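Local structure of pvivax hypothetical protein (Plasmodium vivax, 2B30) at residues I32-T37 and T68-V73. The protein is a putative Cof-like hydrolase of the HAD superfamily, probably a magnesium-dependent phosphatase, whose natural substrate is not established. Residues are numbered along the deposited sequence; the frame is centred on the assembly and turned at random.
Sequences IDFDGT and TGRSKV. With CA (calcium ion), chain E.
Arg70 and Asp35 join the two segments through a salt bridge made by a single guanidinium nitrogen. NH1 gives its better bond to Asp35 OD1, at 3.1 Å and 160°, meeting the syn lone pair close to the guanidinium plane; the shorter approach to Asp35 OD2, 2.8 Å, is bent and weak. The bend at chi3 of Arg70 (84°) turns the guanidinium back to the carboxylate. Its other nitrogens are also satisfied: NE pairs with Glu162, and NH2 donates to the carbonyl of Tyr160, so all three nitrogens have acceptors. The ring of Phe34 meets one guanidinium face with its CE2 edge, the two planes 79° apart, and Phe39 adds a cation-pi contact with Arg70.

Asp35 thus divides its work, its side chain engaging Arg70 and its backbone O binding calcium at 2.3 Å. Asp33 supplies the other ligands from these segments, with OD2 close to the ion (2.2 Å) and OD1 at a longer 2.8 Å. The anti lone pair of OD2 also accepts a bond from Thr37 OG1 (2.9 Å), a second-shell interaction that helps fix the carboxylate, and Asp248 completes the modelled coordination. Asp33, where strand 29-33 leads into the following turn, and Asp35 are the two aspartates of the DxD signature (HAD motif I) in DFDGT, while Thr68 follows the neighbouring parallel strand 63-67; the calcium centre of Asp33, Asp35 and Asp248 is consistent with the metal site of Rossmann-like HAD hydrolases.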
loop_
_atom_site.group_PDB
_atom_site.type_symbol
_atom_site.label_atom_id
_atom_site.label_comp_id
_atom_site.label_asym_id
_atom_site.label_seq_id
_atom_site.Cartn_x
_atom_site.Cartn_y
_atom_site.Cartn_z
ATOM N N ILE A 32 6.046 -8.462 13.987
ATOM C CA ILE A 32 7.429 -8.248 14.370
ATOM C C ILE A 32 8.330 -8.491 13.182
ATOM O O ILE A 32 8.300 -9.575 12.594
ATOM C CB ILE A 32 7.823 -9.231 15.477
ATOM C CG1 ILE A 32 6.793 -9.183 16.613
ATOM C CG2 ILE A 32 9.245 -8.935 15.978
ATOM C CD1 ILE A 32 7.098 -10.147 17.760
ATOM N N ASP A 33 9.133 -7.497 12.825
ATOM C CA ASP A 33 10.156 -7.688 11.789
ATOM C C ASP A 33 11.255 -8.608 12.318
ATOM O O ASP A 33 11.485 -8.664 13.524
ATOM C CB ASP A 33 10.745 -6.344 11.365
ATOM C CG ASP A 33 11.842 -6.479 10.330
ATOM O OD1 ASP A 33 11.695 -7.248 9.349
ATOM O OD2 ASP A 33 12.871 -5.803 10.497
ATOM N N PHE A 34 11.909 -9.345 11.428
ATOM C CA PHE A 34 12.964 -10.261 11.845
ATOM C C PHE A 34 14.342 -9.570 11.906
ATOM O O PHE A 34 14.747 -9.129 12.980
ATOM C CB PHE A 34 12.983 -11.539 10.990
ATOM C CG PHE A 34 13.631 -12.715 11.679
ATOM C CD1 PHE A 34 13.014 -13.321 12.773
ATOM C CD2 PHE A 34 14.856 -13.219 11.240
ATOM C CE1 PHE A 34 13.606 -14.403 13.425
ATOM C CE2 PHE A 34 15.458 -14.308 11.875
ATOM C CZ PHE A 34 14.833 -14.901 12.972
ATOM N N ASP A 35 15.047 -9.445 10.783
ATOM C CA ASP A 35 16.412 -8.913 10.821
ATOM C C ASP A 35 16.386 -7.441 11.116
ATOM O O ASP A 35 15.553 -6.705 10.573
ATOM C CB ASP A 35 17.142 -9.110 9.498
ATOM C CG ASP A 35 17.293 -10.548 9.144
ATOM O OD1 ASP A 35 16.257 -11.174 8.819
ATOM O OD2 ASP A 35 18.433 -11.051 9.199
ATOM N N GLY A 36 17.309 -7.008 11.967
ATOM C CA GLY A 36 17.386 -5.613 12.371
ATOM C C GLY A 36 16.421 -5.266 13.488
ATOM O O GLY A 36 16.532 -4.196 14.082
ATOM N N THR A 37 15.483 -6.164 13.780
ATOM C CA THR A 37 14.490 -5.940 14.821
ATOM C C THR A 37 14.603 -7.061 15.850
ATOM O O THR A 37 15.092 -6.837 16.946
ATOM C CB THR A 37 13.052 -5.848 14.224
ATOM O OG1 THR A 37 12.991 -4.784 13.260
ATOM C CG2 THR A 37 12.027 -5.596 15.310
ATOM N N THR A 68 8.532 -10.591 7.303
ATOM C CA THR A 68 9.917 -10.504 6.849
ATOM C C THR A 68 10.097 -10.828 5.382
ATOM O O THR A 68 9.216 -11.412 4.753
ATOM C CB THR A 68 10.810 -11.465 7.650
ATOM O OG1 THR A 68 12.196 -11.244 7.323
ATOM C CG2 THR A 68 10.417 -12.926 7.367
ATOM N N GLY A 69 11.269 -10.453 4.867
ATOM C CA GLY A 69 11.711 -10.838 3.534
ATOM C C GLY A 69 12.157 -12.287 3.443
ATOM O O GLY A 69 12.253 -12.834 2.357
ATOM N N ARG A 70 12.435 -12.914 4.579
ATOM C CA ARG A 70 12.874 -14.299 4.596
ATOM C C ARG A 70 11.718 -15.265 4.406
ATOM O O ARG A 70 10.552 -14.877 4.438
ATOM C CB ARG A 70 13.622 -14.595 5.896
ATOM C CG ARG A 70 14.985 -13.939 5.919
ATOM C CD ARG A 70 15.547 -13.716 7.309
ATOM N NE ARG A 70 16.224 -14.909 7.804
ATOM C CZ ARG A 70 17.287 -14.922 8.613
ATOM N NH1 ARG A 70 17.845 -13.811 9.064
ATOM N NH2 ARG A 70 17.797 -16.083 8.977
ATOM N N SER A 71 12.061 -16.528 4.183
ATOM C CA SER A 71 11.083 -17.596 4.068
ATOM C C SER A 71 10.782 -18.085 5.470
ATOM O O SER A 71 11.498 -17.719 6.402
ATOM C CB SER A 71 11.662 -18.731 3.230
ATOM O OG SER A 71 12.751 -19.351 3.903
ATOM N N LYS A 72 9.741 -18.910 5.627
ATOM C CA LYS A 72 9.388 -19.472 6.950
ATOM C C LYS A 72 10.537 -20.306 7.497
ATOM O O LYS A 72 11.029 -20.036 8.586
ATOM C CB LYS A 72 8.105 -20.323 6.908
ATOM C CG LYS A 72 7.712 -20.932 8.270
ATOM C CD LYS A 72 6.254 -21.465 8.302
ATOM C CE LYS A 72 6.078 -22.765 7.528
ATOM N NZ LYS A 72 7.057 -23.818 7.939
ATOM N N VAL A 73 10.962 -21.300 6.717
ATOM C CA VAL A 73 12.046 -22.201 7.120
ATOM C C VAL A 73 13.340 -21.431 7.385
ATOM O O VAL A 73 14.142 -21.831 8.215
ATOM C CB VAL A 73 12.322 -23.326 6.070
ATOM C CG1 VAL A 73 11.114 -24.225 5.905
ATOM C CG2 VAL A 73 12.736 -22.747 4.724
HETATM CA CA CA E . 14.230 -6.109 8.765
#